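Local coordinates for protein beta-glucanase (Podospora anserina, PDB 4LE4) that probably hydrolyses glycosidic bonds of beta-glucans as a family 131 glycoside hydrolase, at residues G61-L66 / N221-W226; M102-N107 / A158-H163; G24-P29 / I83-A88; G7-M12 / G28-Y33; W145-Q150 / A192-S197. One frame throughout, in Å; residues are numbered along the deposited sequence.

Contact 1. Residues G61-L66 / N221-W226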
# COMPACT_ATOMS: atom_id res chain seq x y z
N GLY A 61 8.70 4.78 9.08
CA GLY A 61 8.11 4.11 7.93
C GLY A 61 8.14 2.64 8.29
O GLY A 61 8.74 2.23 9.29
N ALA A 62 7.52 1.80 7.47
CA ALA A 62 7.51 0.39 7.74
C ALA A 62 8.16 -0.40 6.62
O ALA A 62 7.87 -0.17 5.44
CB ALA A 62 6.06 -0.09 7.94
N LYS A 63 9.06 -1.32 6.97
CA LYS A 63 9.61 -2.19 5.95
C LYS A 63 8.71 -3.42 6.04
O LYS A 63 8.58 -4.02 7.11
CB LYS A 63 11.05 -2.60 6.29
CG LYS A 63 11.60 -3.61 5.26
CD LYS A 63 13.12 -3.79 5.47
CE LYS A 63 13.43 -4.36 6.80
NZ LYS A 63 14.93 -4.60 6.86
N ILE A 64 8.05 -3.75 4.93
CA ILE A 64 7.18 -4.91 4.85
C ILE A 64 7.95 -5.93 4.03
O ILE A 64 8.43 -5.65 2.94
CB ILE A 64 5.81 -4.54 4.22
CG1 ILE A 64 5.02 -3.71 5.25
CG2 ILE A 64 5.02 -5.80 3.86
CD1 ILE A 64 3.64 -3.25 4.81
N THR A 65 8.08 -7.11 4.60
CA THR A 65 8.88 -8.18 4.00
C THR A 65 8.16 -9.47 3.64
O THR A 65 7.34 -9.97 4.41
CB THR A 65 10.01 -8.55 4.99
OG1 THR A 65 10.86 -7.40 5.17
CG2 THR A 65 10.83 -9.73 4.49
N LEU A 66 8.50 -10.02 2.49
CA LEU A 66 7.98 -11.32 2.10
C LEU A 66 9.21 -12.19 2.19
O LEU A 66 10.25 -11.86 1.61
CB LEU A 66 7.52 -11.34 0.65
CG LEU A 66 6.32 -10.46 0.30
CD1 LEU A 66 6.00 -10.57 -1.22
CD2 LEU A 66 5.15 -10.95 1.13
N ASN A 221 13.97 -13.12 -0.38
CA ASN A 221 13.42 -12.06 0.43
C ASN A 221 13.18 -10.81 -0.40
O ASN A 221 14.01 -10.42 -1.22
CB ASN A 221 14.36 -11.77 1.60
CG ASN A 221 14.28 -12.83 2.68
OD1 ASN A 221 13.78 -13.92 2.45
ND2 ASN A 221 14.77 -12.51 3.87
N GLU A 222 12.02 -10.20 -0.16
CA GLU A 222 11.62 -8.98 -0.86
C GLU A 222 11.15 -7.97 0.17
O GLU A 222 10.30 -8.29 1.01
CB GLU A 222 10.49 -9.29 -1.84
CG GLU A 222 10.96 -10.20 -2.97
CD GLU A 222 9.86 -10.54 -3.95
OE1 GLU A 222 8.90 -9.76 -4.04
OE2 GLU A 222 9.97 -11.58 -4.64
N ASP A 223 11.71 -6.78 0.10
CA ASP A 223 11.39 -5.70 1.04
C ASP A 223 10.68 -4.54 0.34
O ASP A 223 11.11 -4.09 -0.72
CB ASP A 223 12.67 -5.14 1.69
CG ASP A 223 13.38 -6.15 2.62
OD1 ASP A 223 12.70 -6.99 3.26
OD2 ASP A 223 14.64 -6.08 2.73
N PHE A 224 9.63 -4.02 0.98
CA PHE A 224 8.86 -2.89 0.46
C PHE A 224 8.78 -1.86 1.59
O PHE A 224 8.49 -2.22 2.72
CB PHE A 224 7.45 -3.35 0.08
CG PHE A 224 7.44 -4.50 -0.91
CD1 PHE A 224 7.69 -5.80 -0.49
CD2 PHE A 224 7.19 -4.26 -2.26
CE1 PHE A 224 7.69 -6.87 -1.40
CE2 PHE A 224 7.19 -5.32 -3.19
CZ PHE A 224 7.44 -6.61 -2.77
N TYR A 225 9.02 -0.60 1.29
CA TYR A 225 9.05 0.46 2.30
C TYR A 225 7.82 1.31 2.16
O TYR A 225 7.46 1.69 1.05
CB TYR A 225 10.31 1.29 2.10
CG TYR A 225 11.52 0.40 2.30
CD1 TYR A 225 12.11 0.28 3.56
CD2 TYR A 225 12.01 -0.38 1.25
CE1 TYR A 225 13.17 -0.60 3.78
CE2 TYR A 225 13.07 -1.27 1.45
CZ TYR A 225 13.65 -1.38 2.73
OH TYR A 225 14.73 -2.22 2.96
N TRP A 226 7.18 1.61 3.28
CA TRP A 226 5.92 2.36 3.27
C TRP A 226 5.89 3.47 4.30
O TRP A 226 6.45 3.30 5.38
CB TRP A 226 4.77 1.43 3.68
CG TRP A 226 4.53 0.25 2.81
CD1 TRP A 226 5.33 -0.87 2.67
CD2 TRP A 226 3.41 0.06 1.96
NE1 TRP A 226 4.77 -1.73 1.77
CE2 TRP A 226 3.59 -1.20 1.32
CE3 TRP A 226 2.28 0.82 1.67
CZ2 TRP A 226 2.66 -1.71 0.40
CZ3 TRP A 226 1.35 0.31 0.74
CH2 TRP A 226 1.55 -0.94 0.13
O HOH W 1 16.19 -6.20 4.88

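Contact 2. Residues M102-N107 / A158-H163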
# COMPACT_ATOMS: atom_id res chain seq x y z
N MET A 102 8.28 2.58 -1.62
CA MET A 102 9.63 2.65 -2.21
C MET A 102 10.25 1.26 -2.16
O MET A 102 9.91 0.44 -1.30
CB MET A 102 10.50 3.65 -1.38
CG MET A 102 11.99 3.80 -1.76
SD MET A 102 13.03 2.52 -0.94
CE MET A 102 13.15 3.19 0.78
N ARG A 103 11.10 0.94 -3.14
CA ARG A 103 11.81 -0.33 -3.08
C ARG A 103 13.31 0.07 -3.20
O ARG A 103 13.64 1.15 -3.69
CB ARG A 103 11.50 -1.22 -4.29
CG ARG A 103 12.18 -0.71 -5.55
CD ARG A 103 11.95 -1.69 -6.73
NE ARG A 103 12.62 -1.21 -7.94
CZ ARG A 103 13.92 -1.39 -8.21
NH1 ARG A 103 14.72 -2.03 -7.36
NH2 ARG A 103 14.42 -0.91 -9.34
N LYS A 104 14.18 -0.82 -2.75
CA LYS A 104 15.63 -0.62 -2.87
C LYS A 104 16.14 -1.70 -3.85
O LYS A 104 15.37 -2.53 -4.33
CB LYS A 104 16.29 -0.82 -1.49
CG LYS A 104 15.91 0.23 -0.46
CD LYS A 104 16.63 -0.05 0.90
CE LYS A 104 16.27 0.98 1.98
NZ LYS A 104 16.77 2.35 1.67
N ASP A 105 17.44 -1.71 -4.13
CA ASP A 105 17.97 -2.75 -4.98
C ASP A 105 18.27 -4.01 -4.13
O ASP A 105 18.34 -5.11 -4.66
CB ASP A 105 19.24 -2.27 -5.70
CG ASP A 105 18.93 -1.49 -6.95
OD1 ASP A 105 17.90 -1.79 -7.61
OD2 ASP A 105 19.72 -0.58 -7.30
N ILE A 106 18.44 -3.85 -2.82
CA ILE A 106 18.68 -5.00 -1.94
C ILE A 106 17.30 -5.58 -1.63
O ILE A 106 16.37 -4.83 -1.29
CB ILE A 106 19.36 -4.60 -0.61
CG1 ILE A 106 20.81 -4.19 -0.86
CG2 ILE A 106 19.31 -5.77 0.37
CD1 ILE A 106 21.69 -5.30 -1.40
N ASN A 107 17.17 -6.89 -1.76
CA ASN A 107 15.89 -7.56 -1.53
C ASN A 107 14.81 -6.87 -2.37
O ASN A 107 13.70 -6.62 -1.90
CB ASN A 107 15.51 -7.53 -0.05
CG ASN A 107 16.47 -8.31 0.79
OD1 ASN A 107 17.12 -9.22 0.28
ND2 ASN A 107 16.56 -7.99 2.06
N ALA A 158 12.09 2.70 -10.18
CA ALA A 158 13.50 2.81 -9.83
C ALA A 158 13.77 2.64 -8.32
O ALA A 158 12.92 2.94 -7.48
CB ALA A 158 14.04 4.17 -10.30
N ALA A 159 14.96 2.16 -8.00
CA ALA A 159 15.35 1.99 -6.61
C ALA A 159 15.46 3.33 -5.88
O ALA A 159 15.84 4.33 -6.48
CB ALA A 159 16.70 1.27 -6.54
N ASP A 160 15.13 3.31 -4.59
CA ASP A 160 15.22 4.47 -3.69
C ASP A 160 14.32 5.64 -4.00
O ASP A 160 14.48 6.72 -3.42
CB ASP A 160 16.68 4.97 -3.64
CG ASP A 160 17.67 3.85 -3.44
OD1 ASP A 160 17.42 3.01 -2.56
OD2 ASP A 160 18.70 3.78 -4.14
N VAL A 161 13.40 5.46 -4.95
CA VAL A 161 12.47 6.54 -5.28
C VAL A 161 11.20 6.36 -4.50
O VAL A 161 10.63 5.28 -4.51
CB VAL A 161 12.11 6.53 -6.81
CG1 VAL A 161 10.98 7.54 -7.10
CG2 VAL A 161 13.35 6.87 -7.63
N TRP A 162 10.75 7.41 -3.83
CA TRP A 162 9.50 7.32 -3.09
C TRP A 162 8.34 7.73 -3.97
O TRP A 162 8.38 8.77 -4.59
CB TRP A 162 9.54 8.25 -1.87
CG TRP A 162 10.23 7.61 -0.72
CD1 TRP A 162 11.56 7.75 -0.36
CD2 TRP A 162 9.67 6.63 0.16
NE1 TRP A 162 11.84 6.91 0.69
CE2 TRP A 162 10.70 6.22 1.03
CE3 TRP A 162 8.38 6.06 0.29
CZ2 TRP A 162 10.50 5.27 2.03
CZ3 TRP A 162 8.18 5.09 1.30
CH2 TRP A 162 9.24 4.71 2.16
N HIS A 163 7.34 6.86 -4.07
CA HIS A 163 6.14 7.13 -4.85
C HIS A 163 5.02 7.41 -3.89
O HIS A 163 4.63 6.55 -3.11
CB HIS A 163 5.76 5.91 -5.70
CG HIS A 163 6.67 5.71 -6.87
ND1 HIS A 163 6.42 6.25 -8.11
CD2 HIS A 163 7.87 5.08 -6.96
CE1 HIS A 163 7.42 5.97 -8.92
NE2 HIS A 163 8.31 5.26 -8.25
O HOH W 2 11.24 2.89 -5.27
O HOH W 3 16.61 4.08 -0.30
O HOH W 4 19.34 2.21 -0.53
O HOH W 5 18.85 0.79 -3.43

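Contact 3. Residues G24-P29 / I83-A88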
# COMPACT_ATOMS: atom_id res chain seq x y z
N GLY A 24 -10.75 -10.86 19.01
CA GLY A 24 -11.50 -10.60 20.22
C GLY A 24 -11.21 -9.27 20.89
O GLY A 24 -11.92 -8.88 21.82
N ASN A 25 -10.18 -8.58 20.43
CA ASN A 25 -9.81 -7.28 21.00
C ASN A 25 -9.20 -6.48 19.85
O ASN A 25 -7.98 -6.38 19.71
CB ASN A 25 -8.79 -7.47 22.11
CG ASN A 25 -8.68 -6.26 23.01
OD1 ASN A 25 -7.68 -6.08 23.71
ND2 ASN A 25 -9.71 -5.42 23.00
N GLN A 26 -10.07 -5.93 19.02
CA GLN A 26 -9.66 -5.17 17.84
C GLN A 26 -9.18 -3.76 18.14
O GLN A 26 -9.79 -2.78 17.71
CB GLN A 26 -10.82 -5.18 16.84
CG GLN A 26 -11.12 -6.59 16.34
CD GLN A 26 -12.35 -6.67 15.46
OE1 GLN A 26 -12.72 -5.70 14.80
NE2 GLN A 26 -12.98 -7.85 15.41
N VAL A 27 -8.07 -3.65 18.85
CA VAL A 27 -7.52 -2.35 19.22
C VAL A 27 -6.42 -1.87 18.28
O VAL A 27 -5.81 -2.65 17.56
CB VAL A 27 -6.91 -2.38 20.64
CG1 VAL A 27 -7.98 -2.69 21.69
CG2 VAL A 27 -5.79 -3.40 20.68
N GLY A 28 -6.16 -0.57 18.34
CA GLY A 28 -5.11 0.00 17.52
C GLY A 28 -5.60 0.36 16.13
O GLY A 28 -6.77 0.17 15.82
N PRO A 29 -4.72 0.87 15.27
CA PRO A 29 -5.08 1.27 13.90
C PRO A 29 -5.10 0.22 12.80
O PRO A 29 -5.59 0.50 11.69
CB PRO A 29 -4.05 2.34 13.60
CG PRO A 29 -2.81 1.73 14.22
CD PRO A 29 -3.33 1.24 15.58
N ILE A 83 -4.64 -4.31 7.50
CA ILE A 83 -5.93 -3.75 7.10
C ILE A 83 -6.33 -2.69 8.13
O ILE A 83 -6.15 -2.89 9.33
CB ILE A 83 -7.01 -4.88 7.04
CG1 ILE A 83 -6.67 -5.85 5.90
CG2 ILE A 83 -8.43 -4.32 6.70
CD1 ILE A 83 -7.51 -7.09 5.92
N PRO A 84 -6.84 -1.53 7.67
CA PRO A 84 -7.24 -0.49 8.61
C PRO A 84 -8.28 -1.02 9.61
O PRO A 84 -9.23 -1.73 9.23
CB PRO A 84 -7.86 0.59 7.71
CG PRO A 84 -7.13 0.39 6.40
CD PRO A 84 -7.10 -1.13 6.29
N GLN A 85 -8.08 -0.68 10.89
CA GLN A 85 -9.01 -1.04 11.97
C GLN A 85 -9.65 0.31 12.26
O GLN A 85 -8.99 1.18 12.83
CB GLN A 85 -8.28 -1.53 13.23
CG GLN A 85 -9.23 -1.76 14.42
CD GLN A 85 -10.31 -2.75 14.06
OE1 GLN A 85 -10.02 -3.92 13.78
NE2 GLN A 85 -11.57 -2.29 14.05
N THR A 86 -10.90 0.47 11.86
CA THR A 86 -11.61 1.74 12.01
C THR A 86 -13.15 1.59 11.95
O THR A 86 -13.69 0.62 11.42
CB THR A 86 -11.17 2.73 10.87
OG1 THR A 86 -11.87 3.97 10.97
CG2 THR A 86 -11.48 2.13 9.50
N THR A 87 -13.83 2.59 12.50
CA THR A 87 -15.28 2.65 12.48
C THR A 87 -15.66 3.83 11.57
O THR A 87 -16.83 4.09 11.33
CB THR A 87 -15.87 2.93 13.90
OG1 THR A 87 -15.39 4.19 14.37
CG2 THR A 87 -15.44 1.84 14.88
N ALA A 88 -14.66 4.54 11.06
CA ALA A 88 -14.94 5.67 10.19
C ALA A 88 -15.51 5.19 8.85
O ALA A 88 -15.21 4.08 8.42
CB ALA A 88 -13.65 6.48 9.97

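Contact 4. Residues G7-M12 / G28-Y33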
# COMPACT_ATOMS: atom_id res chain seq x y z
N GLY A 7 -2.91 5.75 9.47
CA GLY A 7 -2.15 4.53 9.51
C GLY A 7 -0.67 4.82 9.44
O GLY A 7 0.10 3.98 8.98
N ARG A 8 -0.25 5.98 9.95
CA ARG A 8 1.15 6.34 9.88
C ARG A 8 2.07 5.79 10.97
O ARG A 8 3.25 6.08 10.95
CB ARG A 8 1.27 7.85 9.77
CG ARG A 8 0.78 8.29 8.40
CD ARG A 8 0.73 9.77 8.25
NE ARG A 8 -0.20 10.43 9.16
CZ ARG A 8 -0.35 11.75 9.20
NH1 ARG A 8 -1.22 12.31 10.04
NH2 ARG A 8 0.39 12.53 8.42
N PHE A 9 1.49 5.00 11.88
CA PHE A 9 2.16 4.31 13.00
C PHE A 9 2.68 5.27 14.08
O PHE A 9 3.42 4.85 14.96
CB PHE A 9 3.35 3.49 12.48
CG PHE A 9 3.03 2.54 11.34
CD1 PHE A 9 2.37 1.34 11.57
CD2 PHE A 9 3.43 2.83 10.03
CE1 PHE A 9 2.12 0.44 10.52
CE2 PHE A 9 3.17 1.93 8.98
CZ PHE A 9 2.52 0.74 9.24
N ASN A 10 2.26 6.53 14.02
CA ASN A 10 2.78 7.54 14.94
C ASN A 10 2.63 7.28 16.43
O ASN A 10 3.43 7.81 17.21
CB ASN A 10 2.23 8.93 14.60
CG ASN A 10 2.83 9.50 13.34
OD1 ASN A 10 3.96 9.15 12.96
ND2 ASN A 10 2.11 10.40 12.71
N ASP A 11 1.65 6.48 16.82
CA ASP A 11 1.47 6.14 18.23
C ASP A 11 2.08 4.78 18.59
O ASP A 11 1.89 4.28 19.69
CB ASP A 11 -0.02 6.16 18.61
CG ASP A 11 -0.55 7.58 18.78
OD1 ASP A 11 0.22 8.55 18.60
OD2 ASP A 11 -1.75 7.74 19.12
N MET A 12 2.82 4.18 17.66
CA MET A 12 3.47 2.90 17.93
C MET A 12 4.95 3.12 18.15
O MET A 12 5.57 3.95 17.49
CB MET A 12 3.36 1.93 16.77
CG MET A 12 2.00 1.34 16.62
SD MET A 12 2.07 0.11 15.30
CE MET A 12 0.40 0.22 14.76
N GLY A 28 -6.16 -0.57 18.34
CA GLY A 28 -5.11 0.00 17.52
C GLY A 28 -5.60 0.36 16.13
O GLY A 28 -6.77 0.17 15.82
N PRO A 29 -4.72 0.87 15.27
CA PRO A 29 -5.08 1.27 13.90
C PRO A 29 -5.10 0.22 12.80
O PRO A 29 -5.59 0.50 11.69
CB PRO A 29 -4.05 2.34 13.60
CG PRO A 29 -2.81 1.73 14.22
CD PRO A 29 -3.33 1.24 15.58
N TYR A 30 -4.54 -0.96 13.08
CA TYR A 30 -4.43 -2.00 12.06
C TYR A 30 -4.79 -3.40 12.48
O TYR A 30 -4.39 -3.86 13.55
CB TYR A 30 -2.99 -2.09 11.55
CG TYR A 30 -2.52 -1.01 10.58
CD1 TYR A 30 -2.99 -0.97 9.26
CD2 TYR A 30 -1.57 -0.07 10.97
CE1 TYR A 30 -2.51 -0.02 8.36
CE2 TYR A 30 -1.08 0.89 10.08
CZ TYR A 30 -1.55 0.90 8.77
OH TYR A 30 -1.04 1.81 7.88
N GLN A 31 -5.52 -4.10 11.62
CA GLN A 31 -5.81 -5.49 11.88
C GLN A 31 -4.56 -6.23 11.35
O GLN A 31 -4.09 -6.00 10.21
CB GLN A 31 -7.03 -5.97 11.08
CG GLN A 31 -8.23 -5.06 11.18
CD GLN A 31 -9.47 -5.71 10.62
OE1 GLN A 31 -9.40 -6.48 9.65
NE2 GLN A 31 -10.64 -5.41 11.21
N TYR A 32 -4.02 -7.13 12.16
CA TYR A 32 -2.84 -7.88 11.77
C TYR A 32 -3.13 -9.38 11.83
O TYR A 32 -3.17 -9.98 12.91
CB TYR A 32 -1.68 -7.49 12.69
CG TYR A 32 -0.40 -8.20 12.33
CD1 TYR A 32 0.17 -8.05 11.07
CD2 TYR A 32 0.20 -9.07 13.23
CE1 TYR A 32 1.32 -8.77 10.69
CE2 TYR A 32 1.36 -9.79 12.86
CZ TYR A 32 1.90 -9.64 11.60
OH TYR A 32 3.00 -10.36 11.22
N TYR A 33 -3.42 -9.98 10.66
CA TYR A 33 -3.68 -11.41 10.62
C TYR A 33 -3.28 -12.06 9.30
O TYR A 33 -3.08 -13.27 9.28
CB TYR A 33 -5.14 -11.74 10.96
CG TYR A 33 -6.16 -11.23 9.95
CD1 TYR A 33 -6.69 -9.95 10.07
CD2 TYR A 33 -6.61 -12.05 8.92
CE1 TYR A 33 -7.67 -9.49 9.20
CE2 TYR A 33 -7.59 -11.60 8.04
CZ TYR A 33 -8.11 -10.32 8.18
OH TYR A 33 -9.05 -9.84 7.29

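Contact 5. Residues W145-Q150 / A192-S197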
# COMPACT_ATOMS: atom_id res chain seq x y z
N TRP A 145 -0.70 1.43 -11.95
CA TRP A 145 -1.93 1.68 -11.21
C TRP A 145 -3.00 1.02 -12.08
O TRP A 145 -3.11 1.34 -13.25
CB TRP A 145 -2.22 3.18 -11.10
CG TRP A 145 -3.56 3.43 -10.47
CD1 TRP A 145 -3.98 3.04 -9.22
CD2 TRP A 145 -4.66 4.11 -11.08
NE1 TRP A 145 -5.28 3.46 -9.02
CE2 TRP A 145 -5.72 4.12 -10.14
CE3 TRP A 145 -4.86 4.72 -12.33
CZ2 TRP A 145 -6.97 4.71 -10.41
CZ3 TRP A 145 -6.11 5.31 -12.61
CH2 TRP A 145 -7.14 5.30 -11.64
N CYS A 146 -3.78 0.12 -11.50
CA CYS A 146 -4.82 -0.60 -12.22
C CYS A 146 -6.20 -0.29 -11.64
O CYS A 146 -6.34 0.04 -10.44
CB CYS A 146 -4.59 -2.11 -12.09
SG CYS A 146 -3.00 -2.60 -12.75
N VAL A 147 -7.20 -0.41 -12.52
CA VAL A 147 -8.61 -0.23 -12.15
C VAL A 147 -9.31 -1.41 -12.82
O VAL A 147 -9.23 -1.58 -14.03
CB VAL A 147 -9.20 1.10 -12.70
CG1 VAL A 147 -10.68 1.18 -12.33
CG2 VAL A 147 -8.44 2.28 -12.13
N GLY A 148 -9.95 -2.24 -12.01
CA GLY A 148 -10.61 -3.42 -12.56
C GLY A 148 -9.63 -4.34 -13.26
O GLY A 148 -9.98 -5.05 -14.20
N GLY A 149 -8.38 -4.30 -12.83
CA GLY A 149 -7.37 -5.15 -13.44
C GLY A 149 -6.65 -4.58 -14.67
O GLY A 149 -5.61 -5.10 -15.08
N GLN A 150 -7.20 -3.53 -15.24
CA GLN A 150 -6.62 -2.89 -16.42
C GLN A 150 -5.67 -1.77 -16.05
O GLN A 150 -6.00 -0.92 -15.21
CB GLN A 150 -7.74 -2.35 -17.30
CG GLN A 150 -8.65 -3.44 -17.85
CD GLN A 150 -9.84 -2.86 -18.61
OE1 GLN A 150 -10.53 -1.99 -18.11
NE2 GLN A 150 -10.09 -3.35 -19.82
N ALA A 192 -7.76 11.03 -14.52
CA ALA A 192 -9.10 11.45 -14.11
C ALA A 192 -9.88 10.20 -13.67
O ALA A 192 -9.63 9.10 -14.15
CB ALA A 192 -9.82 12.12 -15.31
N PRO A 193 -10.87 10.36 -12.76
CA PRO A 193 -11.64 9.19 -12.29
C PRO A 193 -12.13 8.25 -13.38
O PRO A 193 -12.72 8.70 -14.38
CB PRO A 193 -12.77 9.82 -11.50
CG PRO A 193 -12.12 11.07 -10.93
CD PRO A 193 -11.37 11.60 -12.14
N VAL A 194 -11.87 6.96 -13.16
CA VAL A 194 -12.22 5.86 -14.06
C VAL A 194 -13.36 5.04 -13.43
O VAL A 194 -13.33 4.76 -12.24
CB VAL A 194 -11.00 4.91 -14.25
CG1 VAL A 194 -11.37 3.74 -15.12
CG2 VAL A 194 -9.86 5.68 -14.83
N LYS A 195 -14.35 4.65 -14.24
CA LYS A 195 -15.49 3.87 -13.75
C LYS A 195 -15.17 2.40 -13.51
O LYS A 195 -14.50 1.77 -14.32
CB LYS A 195 -16.66 3.90 -14.75
CG LYS A 195 -17.37 5.22 -14.92
CD LYS A 195 -18.78 4.96 -15.46
CE LYS A 195 -19.49 6.23 -15.97
NZ LYS A 195 -18.89 6.76 -17.23
N THR A 196 -15.66 1.84 -12.40
CA THR A 196 -15.46 0.43 -12.10
C THR A 196 -16.40 0.09 -10.96
O THR A 196 -16.98 0.98 -10.37
CB THR A 196 -13.97 0.12 -11.67
OG1 THR A 196 -13.71 -1.29 -11.81
CG2 THR A 196 -13.73 0.51 -10.23
N SER A 197 -16.56 -1.20 -10.66
CA SER A 197 -17.41 -1.63 -9.55
C SER A 197 -16.66 -1.37 -8.26
O SER A 197 -15.71 -2.09 -7.93
CB SER A 197 -17.72 -3.13 -9.60
OG SER A 197 -18.62 -3.44 -10.64

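Contact 1. Residues G61-L66 / N221-W226
Strands 61-66 and 222-226 run antiparallel at 156°, with Ala62, Ile64 and Leu66 in hydrogen-bonded pairs opposite Trp226, Phe224 and Glu222. The bond from Ile64 N to Phe224 O, 2.7 Å long, is nearly straight at 175°. Lys63 with Tyr225 and Thr65 with Asp223 form the non-hydrogen-bonded pairs, and this alternation sends mostly apolar groups, with Glu222 among them, to one face of the sheet and Lys63, Thr65, Asp223 and Tyr225 to the other. On the face of Ile64, Phe224 and Trp226, the methyl Ile64 CD1 lies over one face of the indole in a CH-pi contact, 3.8 Å from the centroid of the five-membered ring; a fully extended chi2 of 180° carries it there. Leu66 CD1 meets Phe224 CE1 at 4.1 Å. Strands 78-84, 115-120 and 209-211 of the facing sheet cover this side, as expected inside a concanavalin-type sandwich, and Glu222 reaches His115 through OE1. On the opposite face Lys63 lies alongside Tyr225, its CD 3.4 Å from Tyr225 OH. Beside them Thr65 OG1 donates to Asp223 OD1 over 2.7 Å, coming from the anti side and out of the carboxylate plane. The ammonium of Lys63 stops short of a salt bridge, NZ being 4.4 Å from Asp223 OD2, and one water spans the two, accepting from NZ and donating to OD2. Asn107 also binds OD2. The buried carboxylate of Asp223 is thus gripped at both oxygens by neutral donors, with the lysine charge linked through water, whereas the indole NE1 of Trp226 is buried without any polar partner.

Contact 2. Residues M102-N107 / A158-H163
Met102 lies over the indole of Trp162 where the chain leaving strand 94-102 meets a type II beta turn, Ala158 to Val161, that precedes strand 163-170. Its CB stands above the centre of the six-membered ring, 3.4 Å from the centroid, in a CH-pi contact. The chain then bends at chi2 (-85°), and SD takes an oblique Met-aromatic position, 5.2 Å from the centroid of the five-membered ring. The terminal methyl turns back to the indole, with Met102 CE 3.6 Å from Trp162 CZ2. Next along, the Arg103 guanidinium presents one face to the turn: Ala159 N lies over it, 3.4 Å from NH2 of Arg103, and since both are donors the approach is one of packing. Asp105 OD1 meets Arg103 NH1 close to the guanidinium plane in a salt bridge of 3.2 Å, and NH2 also donates to the carbonyl of Trp157. The Asp105 carboxylate in turn rests on the methyl of Ala159. Lys104 and Asp160 cross at about a right angle, and a water links NZ of the first to OD1 of the second. Between the backbones, Asp160 N donates to Arg103 O at 2.8 Å with an angle of 159° at the hydrogen.

Contact 3. Residues G24-P29 / I83-A88
Two terminal amides, those of Gln26 and Gln85, meet with their planes 44° apart, and the side chains that carry them cross at about a right angle. Their carbonyl oxygens come within 3.4 Å of each other, OE1 to OE1, but both are acceptors and no bond joins them. Gln85 OE1 also lies 3.4 Å from Gln26 CB, so this oxygen faces aliphatic carbon of its neighbour. Each amide finds its polar partners elsewhere: Gln85 OE1 accepts from Trp21 and Gln31, and Gln26 NE2 donates to the carbonyl of Trp23. The bend of Gln85 at chi2 (57°) sets its CD beside Gln26, 3.7 Å from CB of that residue, while its CG packs 3.4 Å from Gly28 O. Gln26 itself is the centre of an inverse gamma turn in the loop leading to strand 30-34. The link between backbones is Gln85 N to Pro29 O, 2.9 Å, the donor standing 55° above the carbonyl plane. It lies two residues beyond the Gln31-Ile83 pair of strands 30-34 and 78-84, at the margin of the sheet. Pro29 O accepts from the indole of Trp5 as well. The chemistry is therefore that of a loop fastened by a doubly used carbonyl, while the two amides, acceptor facing acceptor, bond to partners around them.

Contact 4. Residues G7-M12 / G28-Y33
Pro29 meets Met12 tip to tip: the methyl CE at the end of an extended methionine chain lies 3.6 Å from CG of the proline ring. Tyr30 follows, pointing into the loop formed by residues 7-12, with the same methyl of Met12 near the plane of its ring at the edge, 4.3 Å from Tyr30 CD2. Phe9 comes closer still, its CE1 3.3 Å from CE2 of Tyr30. The two rings have planes only 29° apart but are slid so far that they hardly overlap, with centroids separated by 5.1 Å. Phe9 begins a type I beta turn that ends at Met12, closed by Met12 N bonding to Phe9 O at 2.8 Å. In the concanavalin-type sandwich this turn lies in the loop after strand 2-6, which belongs to one sheet, whereas Tyr30 opens strand 30-34 of the other, so the tyrosine joins the second sheet to the loop that leaves the first. Trp5, on strand 2-6 just before that loop, meets the Tyr30 ring edge-to-face. At the far end of the ring, OH donates to Gly7 O over 2.7 Å, within the carbonyl plane and on a lone pair (C=O...O angle 116°). The hydroxyl also passes 3.4 Å from Gly7 CA, close packing at a residue that carries no side chain.

Contact 5. Residues W145-Q150 / A192-S197
Trp145 touches Val194 at the outer corner of its indole, where CH2 comes to 4.2 Å from CG2 of the valine. The ring is held from within its own strand too, since Val147 CG2 lies over one of its faces, and Phe178 stacks with it. Two residues on, Val147 carries most of the contact. Its CG1, anti to the backbone N (chi1 178°), points across to strand 192-195 and settles between two side chains: it is 3.8 Å from Val194 CG1 and 3.5 Å from Thr196 CB. The strand segments 145-147 and 192-195 lie 9.1 Å apart at closest and are inclined at 41°, as befits members of two different sheets packed face to face in a beta sandwich. Gly148 then starts the bend of a type I' turn, Val147 to Gln150, which joins strands 142-147 and 150-156 into a tight hairpin. There Gly148 CA approaches Thr196 OG1 to 3.8 Å. Gln150 closes the turn, its N donating to Val147 O. Contacts across the two segments are thus van der Waals in kind, Val147 CG1 against Val194 and Thr196 with the indole rim of Trp145 alongside, while the hairpin's turn bonds, Val147 with Gln150, run within the first segment.

In the fold
Contacts 1 and 4 are buried, and they touch where Ala62 packs on Phe9; contacts 2, 3 and 5 are only partly so. Pairing within a sheet defines contact 1, and contact 3 lies at the margin of such pairing. Contact 5 packs the two sheets together through apolar side chains, whereas contact 4 joins one sheet to a loop of the other through a tyrosine hydroxyl and apolar packing. Contact 2 adjoins contact 1, Met102 and Asn107 bonding to Tyr225 and Asp223, but it is more open and carries more water-mediated links. Contacts 3 and 4 share Gly28 and Pro29. Contact 5 lies about 26 Å, centre to centre, from contact 1, on the opposite side of the chain's centre.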